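Local coordinates for beta-1,4-exocellulase (Thermobifida fusca, PDB 4B4H), which probably hydrolyses beta-1,4-glycosidic bonds of cellulose as a family 6 cellobiohydrolase, this chain being its catalytic domain without the cellulose-binding module, at residues 215-223 with 273-282; 2-10 with 125-133. All blocks are in the same frame, centred on the assembly; numbering follows the deposited sequence.

Contact 1: residues 215-223 with 273-282; sequences TVDYVHGFI and LIAKGFRSDI
Phe-278 is sandwiched between two residues of 215-223. Phe-222 drives an edge into one face of its ring: the planes stand at 80°, the centroids are 5.0 Å apart, and Phe-222 CZ lies off-centre, toward the rim. That is a T-shaped stack. Over the opposite face sits Val-216 CG1, 4.1 Å from the Phe-278 centroid, a CH-pi contact, while Val-219 CG2 closes on the ring edge. Phe-222 has its own CH-pi partner, Leu-273 CD1, over its face and 3.6 Å from the Phe-222 centroid. Ile-282 CD1 borders the same ring at its edge.

The outer flank is polar. Arg-279 NH1 makes a 2.8 Å salt-bridge hydrogen bond to Asp-217 OD1, on the anti side and somewhat out of the carboxylate plane, which is turned 61° from the guanidinium. The arginine chain bends at chi3 (51°), and Arg-279 NE bonds Asp-281 OD1 through the syn lone pair, at 3.1 Å; two acidic groups thus restrain one guanidinium. A water donates to Val-216 O and accepts from Arg-279 N, joining the two backbones.

At the helix end, Leu-273 O, also at the Phe-278 ring edge, accepts from Gly-277 N and Phe-278 N, which reach it from opposite faces of the carbonyl plane. Gly-277, at positive phi, takes the chain out of the helix. Strand 221-224, helix 262-276 and parallel strand 283-287 form a beta-alpha-beta crossover; the contact packs its helix-to-strand turn on the lead-in and first residues of strand 221-224, with helix 198-209 against Leu-273 and Phe-278 and strand 180-185 against Val-219 and Phe-222.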
ATOM      1  N   THR A 215     -21.901   3.560   4.024  1.00  9.57           N
ATOM      2  CA  THR A 215     -22.012   4.964   3.610  1.00  9.86           C
ATOM      3  C   THR A 215     -20.612   5.550   3.692  1.00 10.07           C
ATOM      4  O   THR A 215     -19.709   4.911   4.246  1.00 10.53           O
ATOM      5  CB  THR A 215     -22.959   5.825   4.478  1.00  9.89           C
ATOM      6  OG1 THR A 215     -22.350   6.084   5.746  1.00 10.25           O
ATOM      7  CG2 THR A 215     -24.327   5.166   4.676  1.00  9.88           C
ATOM      8  N   VAL A 216     -20.425   6.748   3.140  1.00 10.41           N
ATOM      9  CA  VAL A 216     -19.145   7.482   3.271  1.00 11.12           C
ATOM     10  C   VAL A 216     -18.757   7.710   4.728  1.00 11.65           C
ATOM     11  O   VAL A 216     -17.591   7.891   5.040  1.00 11.64           O
ATOM     12  CB  VAL A 216     -19.140   8.820   2.481  1.00 11.13           C
ATOM     13  CG1 VAL A 216     -19.400   8.571   0.997  1.00 11.11           C
ATOM     14  CG2 VAL A 216     -20.130   9.835   3.070  1.00 11.14           C
ATOM     15  N   ASP A 217     -19.743   7.682   5.619  1.00 12.30           N
ATOM     16  CA  ASP A 217     -19.511   7.833   7.056  1.00 12.81           C
ATOM     17  C   ASP A 217     -18.738   6.664   7.698  1.00 12.15           C
ATOM     18  O   ASP A 217     -18.351   6.736   8.873  1.00 12.74           O
ATOM     19  CB  ASP A 217     -20.848   8.092   7.757  1.00 14.69           C
ATOM     20  CG  ASP A 217     -21.397   9.501   7.470  1.00 15.89           C
ATOM     21  OD1 ASP A 217     -20.661  10.483   7.672  1.00 16.92           O
ATOM     22  OD2 ASP A 217     -22.563   9.639   7.044  1.00 17.12           O
ATOM     23  N   TYR A 218     -18.511   5.588   6.929  1.00 11.14           N
ATOM     24  CA  TYR A 218     -17.644   4.489   7.379  1.00 10.34           C
ATOM     25  C   TYR A 218     -16.222   4.567   6.805  1.00  9.72           C
ATOM     26  O   TYR A 218     -15.399   3.678   7.040  1.00 10.24           O
ATOM     27  CB  TYR A 218     -18.272   3.127   7.059  1.00 10.77           C
ATOM     28  CG  TYR A 218     -19.618   2.923   7.702  1.00 11.32           C
ATOM     29  CD1 TYR A 218     -19.819   3.159   9.068  1.00 11.66           C
ATOM     30  CD2 TYR A 218     -20.698   2.512   6.937  1.00 11.64           C
ATOM     31  CE1 TYR A 218     -21.066   2.973   9.639  1.00 11.82           C
ATOM     32  CE2 TYR A 218     -21.948   2.324   7.496  1.00 12.05           C
ATOM     33  CZ  TYR A 218     -22.128   2.554   8.846  1.00 12.04           C
ATOM     34  OH  TYR A 218     -23.380   2.377   9.377  1.00 12.51           O
ATOM     35  N   VAL A 219     -15.936   5.624   6.046  1.00  9.26           N
ATOM     36  CA  VAL A 219     -14.591   5.824   5.503  1.00  8.60           C
ATOM     37  C   VAL A 219     -13.928   7.001   6.190  1.00  8.52           C
ATOM     38  O   VAL A 219     -14.426   8.127   6.127  1.00  8.87           O
ATOM     39  CB  VAL A 219     -14.615   6.046   3.978  1.00  8.33           C
ATOM     40  CG1 VAL A 219     -13.190   6.189   3.434  1.00  8.57           C
ATOM     41  CG2 VAL A 219     -15.296   4.869   3.297  1.00  8.19           C
ATOM     42  N   HIS A 220     -12.803   6.723   6.847  1.00  8.33           N
ATOM     43  CA  HIS A 220     -12.101   7.747   7.590  1.00  8.39           C
ATOM     44  C   HIS A 220     -11.064   8.401   6.731  1.00  7.90           C
ATOM     45  O   HIS A 220     -10.626   9.529   7.020  1.00  7.94           O
ATOM     46  CB  HIS A 220     -11.456   7.159   8.844  1.00  9.35           C
ATOM     47  CG  HIS A 220     -11.241   8.179   9.932  1.00  9.93           C
ATOM     48  ND1 HIS A 220     -12.233   8.598  10.740  1.00 10.84           N
ATOM     49  CD2 HIS A 220     -10.110   8.900  10.294  1.00 10.36           C
ATOM     50  CE1 HIS A 220     -11.761   9.529  11.582  1.00 11.24           C
ATOM     51  NE2 HIS A 220     -10.463   9.715  11.313  1.00 10.75           N
ATOM     52  N   GLY A 221     -10.666   7.711   5.665  1.00  7.56           N
ATOM     53  CA  GLY A 221      -9.665   8.234   4.767  1.00  7.19           C
ATOM     54  C   GLY A 221      -9.220   7.238   3.737  1.00  6.90           C
ATOM     55  O   GLY A 221      -9.902   6.238   3.501  1.00  6.93           O
ATOM     56  N   PHE A 222      -8.089   7.557   3.123  1.00  6.54           N
ATOM     57  CA  PHE A 222      -7.509   6.757   2.062  1.00  6.38           C
ATOM     58  C   PHE A 222      -6.009   6.601   2.289  1.00  6.17           C
ATOM     59  O   PHE A 222      -5.376   7.447   2.890  1.00  6.01           O
ATOM     60  CB  PHE A 222      -7.810   7.403   0.701  1.00  6.91           C
ATOM     61  CG  PHE A 222      -9.280   7.431   0.358  1.00  7.21           C
ATOM     62  CD1 PHE A 222     -10.125   8.417   0.867  1.00  7.47           C
ATOM     63  CD2 PHE A 222      -9.823   6.445  -0.454  1.00  7.50           C
ATOM     64  CE1 PHE A 222     -11.484   8.427   0.562  1.00  7.62           C
ATOM     65  CE2 PHE A 222     -11.175   6.450  -0.757  1.00  7.73           C
ATOM     66  CZ  PHE A 222     -11.999   7.431  -0.253  1.00  7.77           C
ATOM     67  N   ILE A 223      -5.457   5.500   1.811  1.00  5.96           N
ATOM     68  CA  ILE A 223      -4.017   5.263   1.863  1.00  5.64           C
ATOM     69  C   ILE A 223      -3.438   4.997   0.476  1.00  5.76           C
ATOM     70  O   ILE A 223      -3.938   4.112  -0.262  1.00  5.62           O
ATOM     71  CB  ILE A 223      -3.638   4.130   2.854  1.00  5.66           C
ATOM     72  CG1 ILE A 223      -2.130   3.880   2.847  1.00  5.65           C
ATOM     73  CG2 ILE A 223      -4.351   2.827   2.492  1.00  5.63           C
ATOM     74  CD1 ILE A 223      -1.654   2.970   3.959  1.00  5.66           C
ATOM     75  N   LEU A 273     -12.302  13.472  -3.867  1.00 10.42           N
ATOM     76  CA  LEU A 273     -13.169  12.550  -3.137  1.00 10.22           C
ATOM     77  C   LEU A 273     -14.217  13.289  -2.333  1.00 10.26           C
ATOM     78  O   LEU A 273     -15.363  12.859  -2.258  1.00 10.10           O
ATOM     79  CB  LEU A 273     -12.351  11.620  -2.241  1.00  9.93           C
ATOM     80  CG  LEU A 273     -11.487  10.615  -3.011  1.00  9.61           C
ATOM     81  CD1 LEU A 273     -10.266  10.252  -2.174  1.00  9.77           C
ATOM     82  CD2 LEU A 273     -12.254   9.366  -3.457  1.00  9.99           C
ATOM     83  N   ILE A 274     -13.824  14.405  -1.728  1.00 10.56           N
ATOM     84  CA  ILE A 274     -14.776  15.199  -0.968  1.00 11.28           C
ATOM     85  C   ILE A 274     -15.854  15.757  -1.897  1.00 11.62           C
ATOM     86  O   ILE A 274     -17.039  15.695  -1.567  1.00 11.85           O
ATOM     87  CB  ILE A 274     -14.094  16.327  -0.164  1.00 11.25           C
ATOM     88  CG1 ILE A 274     -13.064  15.737   0.807  1.00 11.44           C
ATOM     89  CG2 ILE A 274     -15.138  17.133   0.606  1.00 11.48           C
ATOM     90  CD1 ILE A 274     -12.353  16.772   1.653  1.00 11.38           C
ATOM     91  N   ALA A 275     -15.433  16.227  -3.071  1.00 12.29           N
ATOM     92  CA  ALA A 275     -16.351  16.730  -4.100  1.00 12.50           C
ATOM     93  C   ALA A 275     -17.352  15.660  -4.552  1.00 13.07           C
ATOM     94  O   ALA A 275     -18.544  15.941  -4.732  1.00 13.17           O
ATOM     95  CB  ALA A 275     -15.573  17.304  -5.281  1.00 12.93           C
ATOM     96  N   LYS A 276     -16.864  14.435  -4.717  1.00 12.85           N
ATOM     97  CA  LYS A 276     -17.706  13.278  -5.025  1.00 13.35           C
ATOM     98  C   LYS A 276     -18.739  12.976  -3.932  1.00 13.27           C
ATOM     99  O   LYS A 276     -19.836  12.467  -4.224  1.00 13.48           O
ATOM    100  CB  LYS A 276     -16.819  12.056  -5.283  1.00 13.24           C
ATOM    101  CG  LYS A 276     -17.541  10.812  -5.785  1.00 13.43           C
ATOM    102  CD  LYS A 276     -18.138  10.991  -7.175  1.00 13.81           C
ATOM    103  CE  LYS A 276     -18.937   9.754  -7.568  1.00 13.93           C
ATOM    104  NZ  LYS A 276     -19.746   9.908  -8.816  1.00 14.35           N
ATOM    105  N   GLY A 277     -18.398  13.272  -2.678  1.00 13.25           N
ATOM    106  CA  GLY A 277     -19.340  13.094  -1.580  1.00 12.79           C
ATOM    107  C   GLY A 277     -18.833  12.395  -0.333  1.00 13.00           C
ATOM    108  O   GLY A 277     -19.630  11.922   0.470  1.00 13.35           O
ATOM    109  N   PHE A 278     -17.512  12.333  -0.174  1.00 12.93           N
ATOM    110  CA  PHE A 278     -16.902  11.817   1.050  1.00 12.77           C
ATOM    111  C   PHE A 278     -16.859  12.923   2.110  1.00 13.18           C
ATOM    112  O   PHE A 278     -17.014  14.109   1.789  1.00 14.54           O
ATOM    113  CB  PHE A 278     -15.499  11.271   0.766  1.00 12.22           C
ATOM    114  CG  PHE A 278     -15.501   9.897   0.159  1.00 12.05           C
ATOM    115  CD1 PHE A 278     -15.519   8.770   0.974  1.00 12.06           C
ATOM    116  CD2 PHE A 278     -15.499   9.723  -1.221  1.00 12.07           C
ATOM    117  CE1 PHE A 278     -15.533   7.499   0.435  1.00 12.01           C
ATOM    118  CE2 PHE A 278     -15.520   8.448  -1.775  1.00 12.34           C
ATOM    119  CZ  PHE A 278     -15.526   7.338  -0.946  1.00 12.30           C
ATOM    120  N   ARG A 279     -16.648  12.527   3.364  1.00 13.90           N
ATOM    121  CA  ARG A 279     -16.650  13.471   4.488  1.00 14.57           C
ATOM    122  C   ARG A 279     -15.547  14.510   4.354  1.00 14.40           C
ATOM    123  O   ARG A 279     -14.436  14.179   3.936  1.00 13.76           O
ATOM    124  CB  ARG A 279     -16.488  12.717   5.805  1.00 15.46           C
ATOM    125  CG  ARG A 279     -17.646  11.788   6.146  1.00 16.62           C
ATOM    126  CD  ARG A 279     -17.469  11.246   7.556  1.00 17.86           C
ATOM    127  NE  ARG A 279     -17.225  12.340   8.494  1.00 19.14           N
ATOM    128  CZ  ARG A 279     -18.113  12.781   9.378  1.00 19.72           C
ATOM    129  NH1 ARG A 279     -19.308  12.213   9.473  1.00 20.82           N
ATOM    130  NH2 ARG A 279     -17.804  13.790  10.178  1.00 20.77           N
ATOM    131  N   SER A 280     -15.856  15.753   4.735  1.00 14.60           N
ATOM    132  CA  SER A 280     -14.942  16.896   4.579  1.00 14.37           C
ATOM    133  C   SER A 280     -13.644  16.732   5.367  1.00 14.00           C
ATOM    134  O   SER A 280     -12.625  17.349   5.037  1.00 13.70           O
ATOM    135  CB  SER A 280     -15.636  18.205   5.000  1.00 15.01           C
ATOM    136  OG  SER A 280     -15.232  18.600   6.311  1.00 16.76           O
ATOM    137  N   ASP A 281     -13.697  15.910   6.411  1.00 13.56           N
ATOM    138  CA  ASP A 281     -12.564  15.697   7.301  1.00 13.87           C
ATOM    139  C   ASP A 281     -11.788  14.398   7.020  1.00 12.98           C
ATOM    140  O   ASP A 281     -11.093  13.893   7.901  1.00 12.97           O
ATOM    141  CB  ASP A 281     -13.014  15.764   8.766  1.00 14.80           C
ATOM    142  CG  ASP A 281     -14.050  14.707   9.112  1.00 15.43           C
ATOM    143  OD1 ASP A 281     -14.909  14.414   8.256  1.00 16.74           O
ATOM    144  OD2 ASP A 281     -14.004  14.172  10.238  1.00 15.89           O
ATOM    145  N   ILE A 282     -11.881  13.862   5.804  1.00 12.19           N
ATOM    146  CA  ILE A 282     -11.016  12.717   5.467  1.00 11.24           C
ATOM    147  C   ILE A 282      -9.543  13.130   5.504  1.00 11.01           C
ATOM    148  O   ILE A 282      -9.180  14.241   5.107  1.00 11.42           O
ATOM    149  CB  ILE A 282     -11.371  11.953   4.148  1.00 10.65           C
ATOM    150  CG1 ILE A 282     -11.488  12.877   2.926  1.00 10.60           C
ATOM    151  CG2 ILE A 282     -12.627  11.093   4.318  1.00 10.84           C
ATOM    152  CD1 ILE A 282     -11.566  12.110   1.614  1.00 10.56           C
TER
HETATM  153  O   HOH W   1     -15.910   9.723   4.000  1.00  9.30           O

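Contact 2: residues 2-10 with 125-133; sequences KVDNPFEGA and ENLRIVAII
Val-3 lies across Arg-128, its CG2 4.0 Å above the guanidinium plane and over its centre, so an apolar branch covers one face of the charged group. Further on, Asn-5 OD1 accepts from Phe-7 N in an Asx turn, and Asn-5 O accepts from Glu-8 N, closing a type I turn; Asn-5 ND2 bonds Asp-347 O. Pro-6 sets its CG 3.7 Å from Val-130 CG2. Its carbonyl accepts from Arg-128 NH1, which lies 3.1 Å from Pro-6 O and stands 54° above that carbonyl's plane; Thr-76 OG1 of adjoining strand 75-81 also bonds Pro-6 O. Phe-7 CZ meets the same valine methyl, Val-130 CG2, at 3.7 Å.

Next, Glu-8 O lies 2.8 Å from Arg-128 NH1 and only 1° out of the guanidinium plane, a second hydrogen bond to that nitrogen. A bend at chi2 (139°) shapes the arginine chain reaching this pair of carbonyls. Ala-10 CB lies 3.5 Å from Arg-128 NH1.

An arginine whose NH1 bridges two turn carbonyls thus fastens the N-terminal segment over strand 127-133, a parallel strand of the distorted alpha/beta barrel of glycoside hydrolase family 6.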
ATOM      1  N   LYS A   2     -15.344   9.375  16.562  1.00 22.03           N
ATOM      2  CA  LYS A   2     -13.966   8.896  16.518  1.00 19.80           C
ATOM      3  C   LYS A   2     -13.063  10.120  16.385  1.00 18.90           C
ATOM      4  O   LYS A   2     -13.492  11.154  15.866  1.00 19.29           O
ATOM      5  CB  LYS A   2     -13.757   7.907  15.356  1.00 18.30           C
ATOM      6  CG  LYS A   2     -14.818   6.813  15.277  1.00 18.21           C
ATOM      7  CD  LYS A   2     -14.548   5.774  14.196  1.00 17.36           C
ATOM      8  CE  LYS A   2     -15.761   4.861  14.043  1.00 17.19           C
ATOM      9  NZ  LYS A   2     -15.563   3.660  13.172  1.00 16.75           N
ATOM     10  N   VAL A   3     -11.824  10.021  16.857  1.00 18.00           N
ATOM     11  CA  VAL A   3     -10.892  11.145  16.736  1.00 16.85           C
ATOM     12  C   VAL A   3     -10.650  11.558  15.275  1.00 16.66           C
ATOM     13  O   VAL A   3     -10.745  10.742  14.348  1.00 17.30           O
ATOM     14  CB  VAL A   3      -9.556  10.900  17.475  1.00 16.56           C
ATOM     15  CG1 VAL A   3      -9.800  10.816  18.973  1.00 16.46           C
ATOM     16  CG2 VAL A   3      -8.878   9.635  16.983  1.00 15.77           C
ATOM     17  N   ASP A   4     -10.365  12.843  15.093  1.00 16.10           N
ATOM     18  CA  ASP A   4     -10.082  13.449  13.794  1.00 15.42           C
ATOM     19  C   ASP A   4      -8.920  12.761  13.072  1.00 14.09           C
ATOM     20  O   ASP A   4      -8.920  12.638  11.849  1.00 14.68           O
ATOM     21  CB  ASP A   4      -9.757  14.935  14.012  1.00 16.67           C
ATOM     22  CG  ASP A   4      -9.630  15.720  12.714  1.00 17.91           C
ATOM     23  OD1 ASP A   4     -10.667  16.019  12.089  1.00 19.43           O
ATOM     24  OD2 ASP A   4      -8.490  16.074  12.329  1.00 19.14           O
ATOM     25  N   ASN A   5      -7.937  12.311  13.840  1.00 11.84           N
ATOM     26  CA  ASN A   5      -6.739  11.699  13.303  1.00 10.31           C
ATOM     27  C   ASN A   5      -6.284  10.660  14.306  1.00  9.52           C
ATOM     28  O   ASN A   5      -5.819  11.000  15.387  1.00  9.52           O
ATOM     29  CB  ASN A   5      -5.650  12.757  13.108  1.00 10.20           C
ATOM     30  CG  ASN A   5      -4.388  12.196  12.480  1.00  9.74           C
ATOM     31  OD1 ASN A   5      -4.206  10.971  12.383  1.00  9.70           O
ATOM     32  ND2 ASN A   5      -3.502  13.089  12.064  1.00  9.53           N
ATOM     33  N   PRO A   6      -6.453   9.375  13.977  1.00  8.79           N
ATOM     34  CA  PRO A   6      -6.144   8.380  15.005  1.00  8.47           C
ATOM     35  C   PRO A   6      -4.668   8.322  15.391  1.00  8.51           C
ATOM     36  O   PRO A   6      -4.336   7.793  16.447  1.00  8.17           O
ATOM     37  CB  PRO A   6      -6.582   7.053  14.370  1.00  8.52           C
ATOM     38  CG  PRO A   6      -6.689   7.332  12.894  1.00  8.44           C
ATOM     39  CD  PRO A   6      -7.074   8.770  12.784  1.00  8.65           C
ATOM     40  N   PHE A   7      -3.795   8.848  14.535  1.00  8.90           N
ATOM     41  CA  PHE A   7      -2.360   8.898  14.799  1.00  9.36           C
ATOM     42  C   PHE A   7      -1.957  10.071  15.695  1.00  9.98           C
ATOM     43  O   PHE A   7      -0.868  10.071  16.275  1.00 10.58           O
ATOM     44  CB  PHE A   7      -1.592   8.935  13.468  1.00  9.32           C
ATOM     45  CG  PHE A   7      -1.781   7.698  12.648  1.00  9.17           C
ATOM     46  CD1 PHE A   7      -0.967   6.578  12.840  1.00  9.11           C
ATOM     47  CD2 PHE A   7      -2.789   7.640  11.686  1.00  8.81           C
ATOM     48  CE1 PHE A   7      -1.154   5.427  12.078  1.00  9.17           C
ATOM     49  CE2 PHE A   7      -2.984   6.488  10.932  1.00  8.72           C
ATOM     50  CZ  PHE A   7      -2.165   5.387  11.126  1.00  8.96           C
ATOM     51  N   GLU A   8      -2.847  11.051  15.816  1.00 10.66           N
ATOM     52  CA  GLU A   8      -2.574  12.260  16.595  1.00 10.75           C
ATOM     53  C   GLU A   8      -2.606  11.959  18.105  1.00 11.19           C
ATOM     54  O   GLU A   8      -3.570  11.373  18.604  1.00 10.75           O
ATOM     55  CB  GLU A   8      -3.567  13.349  16.214  1.00 11.25           C
ATOM     56  CG  GLU A   8      -3.409  14.657  16.961  1.00 11.88           C
ATOM     57  CD  GLU A   8      -4.248  15.765  16.355  1.00 12.51           C
ATOM     58  OE1 GLU A   8      -5.345  15.487  15.836  1.00 13.65           O
ATOM     59  OE2 GLU A   8      -3.811  16.927  16.411  1.00 12.13           O
ATOM     60  N   GLY A   9      -1.530  12.330  18.803  1.00 11.34           N
ATOM     61  CA  GLY A   9      -1.417  12.116  20.251  1.00 11.76           C
ATOM     62  C   GLY A   9      -1.481  10.667  20.703  1.00 11.86           C
ATOM     63  O   GLY A   9      -1.956  10.368  21.802  1.00 12.33           O
ATOM     64  N   ALA A  10      -1.021   9.763  19.847  1.00 11.62           N
ATOM     65  CA  ALA A  10      -1.030   8.343  20.137  1.00 11.52           C
ATOM     66  C   ALA A  10       0.370   7.754  20.035  1.00 11.39           C
ATOM     67  O   ALA A  10       1.161   8.171  19.191  1.00 11.78           O
ATOM     68  CB  ALA A  10      -1.970   7.627  19.175  1.00 11.40           C
ATOM     69  N   GLU A 125     -10.966   2.345  25.384  1.00 16.56           N
ATOM     70  CA  GLU A 125     -11.198   3.604  24.668  1.00 16.23           C
ATOM     71  C   GLU A 125      -9.957   4.145  23.971  1.00 15.52           C
ATOM     72  O   GLU A 125     -10.050   4.740  22.898  1.00 16.42           O
ATOM     73  CB  GLU A 125     -11.756   4.675  25.615  1.00 16.62           C
ATOM     74  CG  GLU A 125     -12.183   5.959  24.908  1.00 17.97           C
ATOM     75  CD  GLU A 125     -13.360   5.745  23.975  1.00 18.68           C
ATOM     76  OE1 GLU A 125     -14.382   5.187  24.429  1.00 19.00           O
ATOM     77  OE2 GLU A 125     -13.269   6.124  22.787  1.00 18.36           O
ATOM     78  N   ASN A 126      -8.802   3.947  24.591  1.00 14.57           N
ATOM     79  CA  ASN A 126      -7.582   4.557  24.086  1.00 13.69           C
ATOM     80  C   ASN A 126      -6.837   3.721  23.042  1.00 12.80           C
ATOM     81  O   ASN A 126      -5.733   4.077  22.650  1.00 13.23           O
ATOM     82  CB  ASN A 126      -6.659   4.975  25.251  1.00 14.38           C
ATOM     83  CG  ASN A 126      -6.979   6.372  25.791  1.00 14.71           C
ATOM     84  OD1 ASN A 126      -7.533   7.217  25.083  1.00 14.65           O
ATOM     85  ND2 ASN A 126      -6.607   6.625  27.044  1.00 15.55           N
ATOM     86  N   LEU A 127      -7.432   2.608  22.598  1.00 11.73           N
ATOM     87  CA  LEU A 127      -6.875   1.848  21.482  1.00 11.11           C
ATOM     88  C   LEU A 127      -7.516   2.299  20.177  1.00 10.41           C
ATOM     89  O   LEU A 127      -8.739   2.341  20.062  1.00 10.55           O
ATOM     90  CB  LEU A 127      -7.072   0.340  21.661  1.00 10.86           C
ATOM     91  CG  LEU A 127      -6.486  -0.559  20.567  1.00 11.10           C
ATOM     92  CD1 LEU A 127      -4.973  -0.454  20.512  1.00 11.23           C
ATOM     93  CD2 LEU A 127      -6.949  -1.988  20.769  1.00 11.20           C
ATOM     94  N   ARG A 128      -6.681   2.620  19.194  1.00  9.74           N
ATOM     95  CA  ARG A 128      -7.167   3.039  17.883  1.00  9.46           C
ATOM     96  C   ARG A 128      -6.715   1.980  16.893  1.00  8.66           C
ATOM     97  O   ARG A 128      -5.520   1.673  16.813  1.00  8.72           O
ATOM     98  CB  ARG A 128      -6.605   4.424  17.546  1.00  9.81           C
ATOM     99  CG  ARG A 128      -7.232   5.548  18.361  1.00 10.41           C
ATOM    100  CD  ARG A 128      -6.170   6.532  18.787  1.00 11.25           C
ATOM    101  NE  ARG A 128      -6.681   7.517  19.738  1.00 11.54           N
ATOM    102  CZ  ARG A 128      -6.173   8.738  19.869  1.00 12.07           C
ATOM    103  NH1 ARG A 128      -5.159   9.123  19.094  1.00 12.51           N
ATOM    104  NH2 ARG A 128      -6.673   9.578  20.765  1.00 12.41           N
ATOM    105  N   ILE A 129      -7.675   1.365  16.198  1.00  7.72           N
ATOM    106  CA  ILE A 129      -7.355   0.367  15.193  1.00  7.19           C
ATOM    107  C   ILE A 129      -7.564   1.042  13.852  1.00  6.75           C
ATOM    108  O   ILE A 129      -8.684   1.368  13.502  1.00  6.98           O
ATOM    109  CB  ILE A 129      -8.270  -0.871  15.297  1.00  7.09           C
ATOM    110  CG1 ILE A 129      -8.196  -1.487  16.700  1.00  7.06           C
ATOM    111  CG2 ILE A 129      -7.908  -1.930  14.259  1.00  7.15           C
ATOM    112  CD1 ILE A 129      -9.105  -2.686  16.893  1.00  7.28           C
ATOM    113  N   VAL A 130      -6.468   1.272  13.131  1.00  6.50           N
ATOM    114  CA  VAL A 130      -6.520   1.795  11.772  1.00  6.20           C
ATOM    115  C   VAL A 130      -6.491   0.563  10.868  1.00  6.16           C
ATOM    116  O   VAL A 130      -5.565  -0.228  10.964  1.00  6.27           O
ATOM    117  CB  VAL A 130      -5.306   2.701  11.477  1.00  6.31           C
ATOM    118  CG1 VAL A 130      -5.228   3.037  10.000  1.00  6.40           C
ATOM    119  CG2 VAL A 130      -5.379   3.973  12.301  1.00  6.57           C
ATOM    120  N   ALA A 131      -7.555   0.387  10.067  1.00  5.62           N
ATOM    121  CA  ALA A 131      -7.710  -0.763   9.178  1.00  5.51           C
ATOM    122  C   ALA A 131      -7.479  -0.321   7.743  1.00  5.45           C
ATOM    123  O   ALA A 131      -8.135   0.618   7.250  1.00  5.40           O
ATOM    124  CB  ALA A 131      -9.104  -1.352   9.333  1.00  5.46           C
ATOM    125  N   ILE A 132      -6.507  -0.962   7.094  1.00  5.43           N
ATOM    126  CA  ILE A 132      -6.217  -0.686   5.685  1.00  5.69           C
ATOM    127  C   ILE A 132      -7.062  -1.618   4.813  1.00  5.67           C
ATOM    128  O   ILE A 132      -6.893  -2.821   4.858  1.00  5.83           O
ATOM    129  CB  ILE A 132      -4.699  -0.775   5.376  1.00  5.79           C
ATOM    130  CG1 ILE A 132      -3.938   0.363   6.087  1.00  6.01           C
ATOM    131  CG2 ILE A 132      -4.425  -0.675   3.885  1.00  5.97           C
ATOM    132  CD1 ILE A 132      -3.207  -0.081   7.313  1.00  6.23           C
ATOM    133  N   ILE A 133      -7.957  -1.045   4.009  1.00  5.63           N
ATOM    134  CA  ILE A 133      -8.978  -1.862   3.338  1.00  5.73           C
ATOM    135  C   ILE A 133      -8.583  -2.250   1.904  1.00  5.74           C
ATOM    136  O   ILE A 133      -8.700  -1.432   0.977  1.00  5.82           O
ATOM    137  CB  ILE A 133     -10.376  -1.189   3.306  1.00  5.64           C
ATOM    138  CG1 ILE A 133     -10.859  -0.748   4.698  1.00  5.57           C
ATOM    139  CG2 ILE A 133     -11.420  -2.116   2.674  1.00  5.78           C
ATOM    140  CD1 ILE A 133     -10.737  -1.767   5.809  1.00  5.58           C
TER

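In the fold
Both contacts are partly buried and reach the same sheet, but through different elements. Contact 1 packs a helix-to-strand turn on strand 221-224 and its lead-in, whereas contact 2 lays an irregular N-terminal segment on strand 127-133 and its neighbours. Aromatic packing dominates contact 1, with its salt bridges on the outer flank; in contact 2 one arginine binds uncharged backbone carbonyls, beside a smaller apolar patch. Buried surface differs accordingly, 537 against 306 Å². The two meet where His-220 packs on Val-3, Asp-4 and Pro-6, and Ile-223 on Ile-132. Asp-281 of contact 1 and Asp-4 of contact 2, about 4 Å apart between side chains, are both calcium ligands, although no calcium is bound to this chain here.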